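Local coordinates for extracellular ligand-binding receptor (Rhodopseudomonas palustris, PDB 4F06), which probably serves as the solute-binding component of an ABC transporter, binding p-hydroxybenzoic acid and related benzoates derived from lignin, at residues S147-G152 and F201-P206; V101-T106 and T282-A287; F124-P129 and S251-A256; T13-Y18 and D51-N56. All coordinates share one frame; numbering follows the deposited sequence.

Contact 1: S147-G152 and F201-P206; sequences SDYGPG and FLPAGP. With PHB (p-hydroxybenzoic acid), chain B; SO4 (sulfate ion), chain E.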
loop_
_atom_site.group_PDB
_atom_site.type_symbol
_atom_site.label_atom_id
_atom_site.label_comp_id
_atom_site.label_asym_id
_atom_site.label_seq_id
_atom_site.Cartn_x
_atom_site.Cartn_y
_atom_site.Cartn_z
ATOM N N SER A 147 6.484 -4.931 12.205
ATOM C CA SER A 147 6.831 -3.636 12.807
ATOM C C SER A 147 5.757 -3.276 13.845
ATOM O O SER A 147 4.549 -3.445 13.614
ATOM C CB SER A 147 6.956 -2.561 11.744
ATOM O OG SER A 147 8.021 -2.901 10.880
ATOM N N ASP A 148 6.210 -2.674 14.947
ATOM C CA ASP A 148 5.341 -2.420 16.100
ATOM C C ASP A 148 4.608 -1.084 15.969
ATOM O O ASP A 148 4.901 -0.099 16.667
ATOM C CB ASP A 148 6.204 -2.412 17.361
ATOM C CG ASP A 148 5.378 -2.322 18.613
ATOM O OD1 ASP A 148 4.163 -2.622 18.577
ATOM O OD2 ASP A 148 5.983 -1.960 19.639
ATOM N N TYR A 149 3.627 -1.036 15.076
ATOM C CA TYR A 149 2.699 0.100 14.990
ATOM C C TYR A 149 1.472 -0.382 14.220
ATOM O O TYR A 149 1.389 -1.539 13.830
ATOM C CB TYR A 149 3.345 1.383 14.382
ATOM C CG TYR A 149 3.558 1.389 12.862
ATOM C CD1 TYR A 149 4.239 0.355 12.185
ATOM C CD2 TYR A 149 3.136 2.480 12.129
ATOM C CE1 TYR A 149 4.413 0.423 10.798
ATOM C CE2 TYR A 149 3.313 2.547 10.747
ATOM C CZ TYR A 149 3.939 1.502 10.098
ATOM O OH TYR A 149 4.131 1.553 8.730
ATOM N N GLY A 150 0.520 0.519 13.972
ATOM C CA GLY A 150 -0.826 0.186 13.489
ATOM C C GLY A 150 -0.908 -0.944 12.463
ATOM O O GLY A 150 -1.579 -1.943 12.706
ATOM N N PRO A 151 -0.261 -0.807 11.298
ATOM C CA PRO A 151 -0.489 -1.795 10.244
ATOM C C PRO A 151 0.195 -3.127 10.586
ATOM O O PRO A 151 -0.280 -4.184 10.160
ATOM C CB PRO A 151 0.108 -1.118 8.992
ATOM C CG PRO A 151 1.122 -0.154 9.541
ATOM C CD PRO A 151 0.506 0.368 10.823
ATOM N N GLY A 152 1.300 -3.097 11.344
ATOM C CA GLY A 152 1.921 -4.355 11.783
ATOM C C GLY A 152 1.033 -5.132 12.733
ATOM O O GLY A 152 0.917 -6.356 12.649
ATOM N N PHE A 201 5.626 -8.380 8.076
ATOM C CA PHE A 201 5.370 -7.079 7.493
ATOM C C PHE A 201 6.286 -6.045 8.163
ATOM O O PHE A 201 6.385 -6.040 9.408
ATOM C CB PHE A 201 3.925 -6.594 7.761
ATOM C CG PHE A 201 3.774 -5.099 7.567
ATOM C CD1 PHE A 201 3.703 -4.509 6.291
ATOM C CD2 PHE A 201 3.771 -4.251 8.694
ATOM C CE1 PHE A 201 3.647 -3.149 6.118
ATOM C CE2 PHE A 201 3.708 -2.870 8.518
ATOM C CZ PHE A 201 3.647 -2.311 7.245
ATOM N N LEU A 202 6.913 -5.200 7.342
ATOM C CA LEU A 202 7.507 -3.942 7.792
ATOM C C LEU A 202 7.136 -2.954 6.683
ATOM O O LEU A 202 6.908 -3.352 5.542
ATOM C CB LEU A 202 9.037 -4.029 7.927
ATOM C CG LEU A 202 9.615 -5.239 8.676
ATOM C CD1 LEU A 202 9.838 -6.427 7.751
ATOM C CD2 LEU A 202 10.923 -4.841 9.319
ATOM N N PRO A 203 7.119 -1.642 6.948
ATOM C CA PRO A 203 6.790 -0.672 5.882
ATOM C C PRO A 203 7.880 -0.725 4.815
ATOM O O PRO A 203 9.100 -0.813 5.110
ATOM C CB PRO A 203 6.806 0.684 6.614
ATOM C CG PRO A 203 7.652 0.434 7.844
ATOM C CD PRO A 203 7.363 -1.008 8.254
ATOM N N ALA A 204 7.448 -0.685 3.555
ATOM C CA ALA A 204 8.413 -0.769 2.444
ATOM C C ALA A 204 9.404 0.371 2.533
ATOM O O ALA A 204 9.068 1.529 2.769
ATOM C CB ALA A 204 7.662 -0.727 1.150
ATOM N N GLY A 205 10.685 0.034 2.381
ATOM C CA GLY A 205 11.791 0.976 2.552
ATOM C C GLY A 205 12.942 0.293 3.239
ATOM O O GLY A 205 13.054 -0.941 3.207
ATOM N N PRO A 206 13.799 1.079 3.906
ATOM C CA PRO A 206 14.968 0.464 4.563
ATOM C C PRO A 206 14.645 -0.704 5.516
ATOM O O PRO A 206 15.391 -1.700 5.533
ATOM C CB PRO A 206 15.600 1.635 5.319
ATOM C CG PRO A 206 15.294 2.802 4.399
ATOM C CD PRO A 206 13.871 2.559 3.928
HETATM C "C1'" PHB B . 1.388 2.246 6.868
HETATM O "O1'" PHB B . 0.161 2.079 6.909
HETATM O "O2'" PHB B . 2.017 2.954 7.729
HETATM C C1 PHB B . 2.155 1.536 5.798
HETATM C C2 PHB B . 1.643 0.357 5.223
HETATM C C3 PHB B . 2.368 -0.326 4.276
HETATM C C4 PHB B . 3.621 0.115 3.904
HETATM C C5 PHB B . 4.144 1.263 4.462
HETATM C C6 PHB B . 3.433 1.977 5.419
HETATM O O4 PHB B . 4.391 -0.547 3.017
HETATM S S SO4 E . 0.394 4.127 15.180
HETATM O O1 SO4 E . 1.688 4.615 14.569
HETATM O O2 SO4 E . -0.007 5.172 16.149
HETATM O O3 SO4 E . -0.314 3.768 13.960
HETATM O O4 SO4 E . 0.593 2.860 15.881
#
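The side chains of Tyr-149 and Phe-201 cross at about a right angle beside the bound p-hydroxybenzoic acid. CE1 of Tyr-149 lies 4.1 Å from CE2 of Phe-201, at the edge of the phenylalanine ring and near its plane. CG of Phe-201 is anti to its backbone N, and this swings the ring toward the start of helix 150-165. There CD2 of Phe-201 rests 3.6 Å from CA of Gly-152, and CE2 of Phe-201 is 3.9 Å from CG of Pro-151. The other end of the ring meets the ligand, with CE1 of Phe-201 3.6 Å from its C3.

Tyr-149 has CG between its backbone N and carbonyl carbon (chi1 76°). Its ring turns back over the proline, and CD of Pro-151 sits above the centre of one face. The hydroxyl then reaches the carboxylate: OH of Tyr-149 donates to ligand O2' at 2.7 Å. CB of Pro-203 packs 3.5 Å from that same OH of Tyr-149 and also touches the ligand ring. At the far end of the ligand, Ala-204 N donates to PHB O4 at 3.1 Å, almost straight at 176°. Thr-82 and Asp-232 add further bonds to the ligand. Ser-147 N donates to Phe-201 O at 3.0 Å and continues the pairing of the parallel strands 141-147 and 197-201. The ends of these two strands and the segments that follow them thus line the pocket, a site typical of the alpha/beta lobes of periplasmic binding proteins.

Contact 2: V101-T106 and T282-A287; sequences VMNAAT and TMTSVA. With PHB (p-hydroxybenzoic acid), chain B.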
loop_
_atom_site.group_PDB
_atom_site.type_symbol
_atom_site.label_atom_id
_atom_site.label_comp_id
_atom_site.label_asym_id
_atom_site.label_seq_id
_atom_site.Cartn_x
_atom_site.Cartn_y
_atom_site.Cartn_z
ATOM N N VAL A 101 -6.704 8.339 0.417
ATOM C CA VAL A 101 -5.532 7.709 0.997
ATOM C C VAL A 101 -4.914 6.803 -0.064
ATOM O O VAL A 101 -5.577 5.899 -0.596
ATOM C CB VAL A 101 -5.894 6.911 2.278
ATOM C CG1 VAL A 101 -4.728 6.084 2.792
ATOM C CG2 VAL A 101 -6.362 7.886 3.349
HETATM N N MSE A 102 -3.618 7.026 -0.331
HETATM C CA MSE A 102 -2.917 6.328 -1.385
HETATM C C MSE A 102 -1.864 5.367 -0.870
HETATM O O MSE A 102 -1.108 4.796 -1.664
HETATM C CB MSE A 102 -2.305 7.304 -2.360
HETATM C CG MSE A 102 -3.297 8.156 -3.132
HETATM SE SE MSE A 102 -2.407 9.661 -4.016
HETATM C CE MSE A 102 -3.863 10.263 -5.145
ATOM N N ASN A 103 -1.785 5.168 0.441
ATOM C CA ASN A 103 -0.979 4.062 0.959
ATOM C C ASN A 103 -1.473 3.579 2.324
ATOM O O ASN A 103 -1.873 2.402 2.462
ATOM C CB ASN A 103 0.534 4.353 1.042
ATOM C CG ASN A 103 1.303 3.093 1.334
ATOM O OD1 ASN A 103 1.429 2.224 0.459
ATOM N ND2 ASN A 103 1.773 2.933 2.571
ATOM N N ALA A 104 -1.416 4.449 3.347
ATOM C CA ALA A 104 -1.611 4.031 4.764
ATOM C C ALA A 104 -2.715 2.986 4.844
ATOM O O ALA A 104 -3.867 3.226 4.418
ATOM C CB ALA A 104 -1.988 5.251 5.558
ATOM N N ALA A 105 -2.411 1.834 5.473
ATOM C CA ALA A 105 -3.116 0.583 5.167
ATOM C C ALA A 105 -3.813 0.003 6.416
ATOM O O ALA A 105 -4.322 -1.127 6.382
ATOM C CB ALA A 105 -2.128 -0.422 4.602
ATOM N N THR A 106 -3.858 0.726 7.540
ATOM C CA THR A 106 -4.527 0.198 8.761
ATOM C C THR A 106 -6.046 0.273 8.500
ATOM O O THR A 106 -6.584 1.299 8.040
ATOM C CB THR A 106 -4.080 1.013 9.975
ATOM O OG1 THR A 106 -2.675 0.766 10.153
ATOM C CG2 THR A 106 -4.814 0.608 11.269
ATOM N N THR A 282 6.666 1.484 -8.002
ATOM C CA THR A 282 6.230 0.799 -6.761
ATOM C C THR A 282 4.669 0.829 -6.712
ATOM O O THR A 282 4.010 1.573 -7.496
ATOM C CB THR A 282 6.748 1.535 -5.424
ATOM O OG1 THR A 282 6.088 2.830 -5.333
ATOM C CG2 THR A 282 8.210 1.777 -5.405
HETATM N N MSE A 283 4.120 0.133 -5.721
HETATM C CA MSE A 283 2.663 0.105 -5.549
HETATM C C MSE A 283 2.042 1.468 -5.308
HETATM O O MSE A 283 0.858 1.663 -5.655
HETATM C CB MSE A 283 2.324 -0.841 -4.368
HETATM C CG MSE A 283 2.540 -0.262 -2.959
HETATM SE SE MSE A 283 4.407 0.186 -2.517
HETATM C CE MSE A 283 4.192 0.348 -0.605
ATOM N N THR A 284 2.760 2.440 -4.731
ATOM C CA THR A 284 2.128 3.747 -4.479
ATOM C C THR A 284 1.786 4.470 -5.794
ATOM O O THR A 284 0.896 5.314 -5.798
ATOM C CB THR A 284 2.975 4.615 -3.570
ATOM O OG1 THR A 284 4.310 4.726 -4.084
ATOM C CG2 THR A 284 3.033 4.039 -2.142
ATOM N N SER A 285 2.456 4.139 -6.905
ATOM C CA SER A 285 2.081 4.749 -8.189
ATOM C C SER A 285 0.690 4.355 -8.662
ATOM O O SER A 285 -0.029 5.205 -9.171
ATOM C CB SER A 285 3.137 4.484 -9.287
ATOM O OG SER A 285 3.132 3.128 -9.658
ATOM N N VAL A 286 0.325 3.073 -8.490
ATOM C CA VAL A 286 -0.980 2.664 -8.964
ATOM C C VAL A 286 -2.063 3.229 -8.037
ATOM O O VAL A 286 -3.151 3.611 -8.483
ATOM C CB VAL A 286 -1.077 1.148 -9.178
ATOM C CG1 VAL A 286 -1.187 0.328 -7.884
ATOM C CG2 VAL A 286 -2.304 0.843 -10.088
ATOM N N ALA A 287 -1.766 3.302 -6.737
ATOM C CA ALA A 287 -2.759 3.896 -5.806
ATOM C C ALA A 287 -2.958 5.367 -6.172
ATOM O O ALA A 287 -4.070 5.877 -6.037
ATOM C CB ALA A 287 -2.281 3.757 -4.378
HETATM C "C1'" PHB B . 1.388 2.246 6.868
HETATM O "O1'" PHB B . 0.161 2.079 6.909
HETATM O "O2'" PHB B . 2.017 2.954 7.729
HETATM C C1 PHB B . 2.155 1.536 5.798
HETATM C C2 PHB B . 1.643 0.357 5.223
HETATM C C3 PHB B . 2.368 -0.326 4.276
HETATM C C4 PHB B . 3.621 0.115 3.904
HETATM C C5 PHB B . 4.144 1.263 4.462
HETATM C C6 PHB B . 3.433 1.977 5.419
HETATM O O4 PHB B . 4.391 -0.547 3.017
#
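Thr-282 O takes two bonds from Ser-285, which fixes the first turn of the helix whose Thr-284 and Ala-287 pack on Asn-103 and Met-102. Ser-285 OG donates to Thr-282 O at 2.8 Å, almost in line with the carbonyl bond, and Ser-285 N does so at 3.1 Å. OG1 of Thr-282 also caps the turn with a weak bond from Thr-284 N. Further along, packing is tight: CB of Ala-287 lies 3.1 Å from the carbonyl O of Met-102. The contact joins the start of helix 283-301 to the loop after strand 99-101, which shares a sheet with strands 5-12 and 75-78 in one alpha/beta lobe of the periplasmic binding protein fold.

Asn-103 has CG anti to its backbone N (chi1 -169°), and its amide enters between helix and bound p-hydroxybenzoic acid. OD1 of Asn-103 is 3.5 Å from CE of Met-283, a selenomethionine, and also touches CG2 of Thr-284. ND2 of Asn-103 donates to Tyr-80 O and lies 3.4 Å from ligand C6. An alanine in place of Asn-103 would probably leave Tyr-80 O without this donor and open a gap between Thr-284 and the ligand ring. Ala-105 N donates to ligand O1' at 3.0 Å.

Contact 3: F124-P129 and S251-A256; sequences FQNTVP and STYHYA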
loop_
_atom_site.group_PDB
_atom_site.type_symbol
_atom_site.label_atom_id
_atom_site.label_comp_id
_atom_site.label_asym_id
_atom_site.label_seq_id
_atom_site.Cartn_x
_atom_site.Cartn_y
_atom_site.Cartn_z
ATOM N N PHE A 124 -5.173 -6.336 6.576
ATOM C CA PHE A 124 -6.028 -7.521 6.596
ATOM C C PHE A 124 -6.331 -8.062 5.200
ATOM O O PHE A 124 -6.364 -9.277 4.979
ATOM C CB PHE A 124 -7.369 -7.154 7.264
ATOM C CG PHE A 124 -7.432 -7.482 8.732
ATOM C CD1 PHE A 124 -6.896 -6.599 9.691
ATOM C CD2 PHE A 124 -8.121 -8.624 9.204
ATOM C CE1 PHE A 124 -6.991 -6.914 11.050
ATOM C CE2 PHE A 124 -8.206 -8.892 10.570
ATOM C CZ PHE A 124 -7.638 -8.038 11.489
ATOM N N GLN A 125 -6.567 -7.141 4.263
ATOM C CA GLN A 125 -6.904 -7.521 2.900
ATOM C C GLN A 125 -5.815 -8.392 2.258
ATOM O O GLN A 125 -6.122 -9.416 1.652
ATOM C CB GLN A 125 -7.117 -6.247 2.090
ATOM C CG GLN A 125 -7.628 -6.459 0.659
ATOM C CD GLN A 125 -7.954 -5.100 0.060
ATOM O OE1 GLN A 125 -7.162 -4.136 0.168
ATOM N NE2 GLN A 125 -9.120 -4.991 -0.551
ATOM N N ASN A 126 -4.543 -8.011 2.421
ATOM C CA ASN A 126 -3.438 -8.788 1.863
ATOM C C ASN A 126 -3.012 -9.943 2.767
ATOM O O ASN A 126 -2.485 -10.958 2.274
ATOM C CB ASN A 126 -2.215 -7.904 1.572
ATOM C CG ASN A 126 -2.393 -6.979 0.371
ATOM O OD1 ASN A 126 -1.920 -5.789 0.368
ATOM N ND2 ASN A 126 -3.005 -7.506 -0.649
ATOM N N THR A 127 -3.233 -9.840 4.084
ATOM C CA THR A 127 -2.727 -10.870 5.014
ATOM C C THR A 127 -3.609 -12.106 5.086
ATOM O O THR A 127 -3.104 -13.226 5.256
ATOM C CB THR A 127 -2.542 -10.258 6.418
ATOM O OG1 THR A 127 -1.551 -9.245 6.348
ATOM C CG2 THR A 127 -2.071 -11.323 7.425
ATOM N N VAL A 128 -4.933 -11.942 4.984
ATOM C CA VAL A 128 -5.791 -13.147 5.052
ATOM C C VAL A 128 -5.372 -14.138 3.945
ATOM O O VAL A 128 -5.228 -15.331 4.241
ATOM C CB VAL A 128 -7.270 -12.708 5.015
ATOM C CG1 VAL A 128 -8.196 -13.885 4.667
ATOM C CG2 VAL A 128 -7.657 -12.100 6.374
ATOM N N PRO A 129 -5.157 -13.696 2.675
ATOM C CA PRO A 129 -4.651 -14.667 1.689
ATOM C C PRO A 129 -3.276 -15.246 2.027
ATOM O O PRO A 129 -3.027 -16.409 1.710
ATOM C CB PRO A 129 -4.640 -13.845 0.381
ATOM C CG PRO A 129 -5.805 -12.888 0.567
ATOM C CD PRO A 129 -5.637 -12.462 2.022
ATOM N N SER A 251 5.045 -13.705 -1.492
ATOM C CA SER A 251 4.323 -12.583 -0.912
ATOM C C SER A 251 2.926 -12.521 -1.453
ATOM O O SER A 251 2.682 -12.941 -2.593
ATOM C CB SER A 251 5.072 -11.263 -1.189
ATOM O OG SER A 251 5.152 -10.987 -2.583
ATOM N N THR A 252 2.014 -11.900 -0.702
ATOM C CA THR A 252 0.686 -11.605 -1.202
ATOM C C THR A 252 0.546 -10.093 -1.342
ATOM O O THR A 252 0.943 -9.323 -0.463
ATOM C CB THR A 252 -0.417 -12.203 -0.320
ATOM O OG1 THR A 252 -0.147 -11.816 1.032
ATOM C CG2 THR A 252 -0.450 -13.728 -0.472
ATOM N N TYR A 253 -0.046 -9.651 -2.435
ATOM C CA TYR A 253 -0.198 -8.230 -2.646
ATOM C C TYR A 253 -1.176 -7.969 -3.758
ATOM O O TYR A 253 -1.416 -8.821 -4.647
ATOM C CB TYR A 253 1.122 -7.566 -3.029
ATOM C CG TYR A 253 1.424 -6.205 -2.414
ATOM C CD1 TYR A 253 1.085 -5.910 -1.066
ATOM C CD2 TYR A 253 2.186 -5.244 -3.112
ATOM C CE1 TYR A 253 1.478 -4.715 -0.454
ATOM C CE2 TYR A 253 2.632 -4.080 -2.496
ATOM C CZ TYR A 253 2.281 -3.821 -1.181
ATOM O OH TYR A 253 2.737 -2.648 -0.601
ATOM N N HIS A 254 -1.713 -6.756 -3.755
ATOM C CA HIS A 254 -2.723 -6.301 -4.712
ATOM C C HIS A 254 -2.134 -5.768 -6.028
ATOM O O HIS A 254 -2.875 -5.542 -6.971
ATOM C CB HIS A 254 -3.577 -5.206 -4.034
ATOM C CG HIS A 254 -2.714 -4.086 -3.588
ATOM N ND1 HIS A 254 -1.758 -4.239 -2.602
ATOM C CD2 HIS A 254 -2.568 -2.815 -4.103
ATOM C CE1 HIS A 254 -1.043 -3.102 -2.520
ATOM N NE2 HIS A 254 -1.535 -2.217 -3.415
ATOM N N TYR A 255 -0.826 -5.547 -6.086
ATOM C CA TYR A 255 -0.225 -5.019 -7.304
ATOM C C TYR A 255 1.165 -5.579 -7.488
ATOM O O TYR A 255 1.977 -5.558 -6.553
ATOM C CB TYR A 255 -0.163 -3.463 -7.312
ATOM C CG TYR A 255 0.433 -2.927 -8.613
ATOM C CD1 TYR A 255 -0.246 -3.112 -9.824
ATOM C CD2 TYR A 255 1.702 -2.322 -8.657
ATOM C CE1 TYR A 255 0.295 -2.675 -11.030
ATOM C CE2 TYR A 255 2.223 -1.855 -9.878
ATOM C CZ TYR A 255 1.538 -2.081 -11.052
ATOM O OH TYR A 255 2.093 -1.655 -12.243
ATOM N N ALA A 256 1.468 -5.961 -8.732
ATOM C CA ALA A 256 2.836 -6.262 -9.178
ATOM C C ALA A 256 3.107 -5.495 -10.460
ATOM O O ALA A 256 2.239 -5.443 -11.338
ATOM C CB ALA A 256 3.060 -7.766 -9.421
#
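The backbones of Asn-126 and Tyr-253 come nearest, with their CA atoms 5.6 Å apart, where the axes of helix 124-129 and strand 251-253 pass at 7.3 Å and an angle of 141°. Thr-252 OG1 donates to Asn-126 O at 2.8 Å. It comes from above the carbonyl plane, 36° out of it. CG2 of the same threonine faces the next turn, where Thr-252 CG2 is 4.3 Å from Pro-129 CB. The helix is kinked here, because the N of Pro-129 makes no bond to the turn before.

Helix 123-136 packs in this way against the second sheet, in the layered alpha/beta manner. Strand 250-253 pairs there with 226-230 on one side and 336-348 on the other.

The side chain of Asn-126 projects toward the end of the strand, its CG anti to the carbonyl carbon. OD1 of Asn-126 lies 3.3 Å from CD1 of Tyr-253. His-254 ND1 makes a weak bond to Asn-126 OD1 at 3.4 Å, and the imidazole and amide planes are 22° apart. CE1 of His-254 sits over the centre of one face of the Tyr-253 ring. The hydroxyl of Tyr-253 bonds Asp-232, which also bonds p-hydroxybenzoic acid.

Contact 4: T13-Y18 and D51-N56; sequences TMSGPY and DEVSPN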
loop_
_atom_site.group_PDB
_atom_site.type_symbol
_atom_site.label_atom_id
_atom_site.label_comp_id
_atom_site.label_asym_id
_atom_site.label_seq_id
_atom_site.Cartn_x
_atom_site.Cartn_y
_atom_site.Cartn_z
ATOM N N THR A 13 5.980 10.870 1.197
ATOM C CA THR A 13 7.389 10.858 1.585
ATOM C C THR A 13 8.209 11.263 0.367
ATOM O O THR A 13 8.611 10.433 -0.445
ATOM C CB THR A 13 7.777 9.470 2.147
ATOM O OG1 THR A 13 7.346 8.461 1.222
ATOM C CG2 THR A 13 7.115 9.225 3.476
HETATM N N MSE A 14 8.411 12.576 0.217
HETATM C CA MSE A 14 9.033 13.133 -0.990
HETATM C C MSE A 14 10.543 13.175 -0.917
HETATM O O MSE A 14 11.208 13.364 -1.935
HETATM C CB MSE A 14 8.527 14.543 -1.288
HETATM C CG MSE A 14 6.995 14.690 -1.333
HETATM SE SE MSE A 14 5.989 13.428 -2.445
HETATM C CE MSE A 14 6.613 13.974 -4.078
ATOM N N SER A 15 11.097 13.098 0.291
ATOM C CA SER A 15 12.545 13.108 0.535
ATOM C C SER A 15 12.818 12.099 1.627
ATOM O O SER A 15 11.879 11.592 2.250
ATOM C CB SER A 15 13.034 14.479 0.972
ATOM O OG SER A 15 12.602 14.762 2.313
ATOM N N GLY A 16 14.099 11.830 1.886
ATOM C CA GLY A 16 14.478 10.982 2.977
ATOM C C GLY A 16 14.476 9.508 2.605
ATOM O O GLY A 16 14.380 9.151 1.435
ATOM N N PRO A 17 14.512 8.620 3.601
ATOM C CA PRO A 17 14.696 7.196 3.361
ATOM C C PRO A 17 13.567 6.586 2.526
ATOM O O PRO A 17 13.788 5.557 1.858
ATOM C CB PRO A 17 14.779 6.613 4.764
ATOM C CG PRO A 17 15.080 7.774 5.681
ATOM C CD PRO A 17 14.662 9.010 5.016
ATOM N N TYR A 18 12.359 7.156 2.623
ATOM C CA TYR A 18 11.178 6.628 1.915
ATOM C C TYR A 18 10.845 7.467 0.683
ATOM O O TYR A 18 9.726 7.350 0.141
ATOM C CB TYR A 18 9.975 6.607 2.896
ATOM C CG TYR A 18 10.244 5.696 4.074
ATOM C CD1 TYR A 18 9.946 4.323 4.018
ATOM C CD2 TYR A 18 10.770 6.207 5.281
ATOM C CE1 TYR A 18 10.192 3.483 5.117
ATOM C CE2 TYR A 18 11.036 5.390 6.366
ATOM C CZ TYR A 18 10.741 4.023 6.283
ATOM O OH TYR A 18 10.955 3.147 7.331
ATOM N N ASP A 51 5.837 17.284 1.984
ATOM C CA ASP A 51 6.695 16.167 2.389
ATOM C C ASP A 51 6.425 15.701 3.827
ATOM O O ASP A 51 6.756 16.358 4.816
ATOM C CB ASP A 51 8.146 16.629 2.202
ATOM C CG ASP A 51 9.158 15.542 2.367
ATOM O OD1 ASP A 51 8.819 14.329 2.538
ATOM O OD2 ASP A 51 10.346 15.928 2.295
ATOM N N GLU A 52 5.849 14.515 3.888
ATOM C CA GLU A 52 5.549 13.834 5.094
ATOM C C GLU A 52 6.786 13.355 5.883
ATOM O O GLU A 52 6.745 13.276 7.143
ATOM C CB GLU A 52 4.731 12.637 4.569
ATOM C CG GLU A 52 4.358 11.614 5.540
ATOM C CD GLU A 52 3.463 10.510 4.965
ATOM O OE1 GLU A 52 3.075 10.540 3.747
ATOM O OE2 GLU A 52 3.189 9.627 5.746
ATOM N N VAL A 53 7.832 12.988 5.151
ATOM C CA VAL A 53 9.156 12.532 5.694
ATOM C C VAL A 53 9.159 11.183 6.476
ATOM O O VAL A 53 9.863 10.244 6.090
ATOM C CB VAL A 53 9.882 13.633 6.520
ATOM C CG1 VAL A 53 11.292 13.144 6.905
ATOM C CG2 VAL A 53 9.985 14.923 5.727
ATOM N N SER A 54 8.417 11.117 7.570
ATOM C CA SER A 54 8.539 10.014 8.513
ATOM C C SER A 54 7.225 9.957 9.311
ATOM O O SER A 54 6.391 10.847 9.172
ATOM C CB SER A 54 9.736 10.243 9.469
ATOM O OG SER A 54 9.466 11.318 10.358
ATOM N N PRO A 55 7.070 8.944 10.170
ATOM C CA PRO A 55 5.914 8.916 11.091
ATOM C C PRO A 55 6.012 10.107 12.071
ATOM O O PRO A 55 6.863 10.114 12.976
ATOM C CB PRO A 55 6.052 7.557 11.796
ATOM C CG PRO A 55 6.868 6.704 10.828
ATOM C CD PRO A 55 7.867 7.691 10.260
ATOM N N ASN A 56 5.157 11.108 11.893
ATOM C CA ASN A 56 5.349 12.384 12.579
ATOM C C ASN A 56 3.989 13.065 12.443
ATOM O O ASN A 56 3.737 13.872 11.518
ATOM C CB ASN A 56 6.474 13.188 11.915
ATOM C CG ASN A 56 6.723 14.514 12.597
ATOM O OD1 ASN A 56 5.875 15.003 13.368
ATOM N ND2 ASN A 56 7.908 15.110 12.308
HETATM O O HOH W 1 11.344 9.519 3.875
#
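This is a polar contact between two loops, Thr-13 to Tyr-18 and Asp-51 to Asn-56, at the C-terminal ends of the neighbouring parallel strands 5-12 and 43-51. The carboxylate of Asp-51 carries it. Met-14 N donates to Asp-51 OD1 at 2.9 Å, from well above the carboxylate plane, 60° out of it. Ser-15 N adds a weak bond to OD1. The other oxygen uses its syn lone pair: Ser-15 OG donates to Asp-51 OD2 at 2.5 Å. An alanine in place of Asp-51 would probably leave the N-H of Met-14 and the hydroxyl of Ser-15 without their acceptor and free the loop to shift.

CB of Met-14, a selenomethionine, packs 3.8 Å from CG of Asp-51, and the two side chains run past each other in opposite directions. CG2 of Thr-13 is 3.9 Å from Val-53 O. A water donates to Ser-15 O and Val-53 O and accepts from Tyr-18 N, bridging the loops. Thr-13 OG1 donates to Tyr-18 O at 2.8 Å and closes its own loop. Glu-52 turns to Asn-84 and to the backbone N of the pocket residues Tyr-80 and Phe-81. Such loops form the ligand-facing rim of an alpha/beta lobe, as in periplasmic binding proteins.

Overall arrangement
Contacts 1 and 2 both touch the same p-hydroxybenzoic acid, with centres about 14 Å apart. They also touch each other: Ala-204 CB lies 4.0 Å from Met-283 CE. Contact 3 backs onto the pocket, since Tyr-253 OH is 3.3 Å from Met-283 CE of contact 2. Contact 4 lies farther out, yet it meets contact 1 where Tyr-18 CD1 comes 3.2 Å from Ala-204 O. Contacts 3 and 4 are the most distant pair, with centres about 24 Å apart. Along the chain, contacts 1 and 3 are nested inside the loop closed by contact 2, while contact 4 closes before any of the others opens.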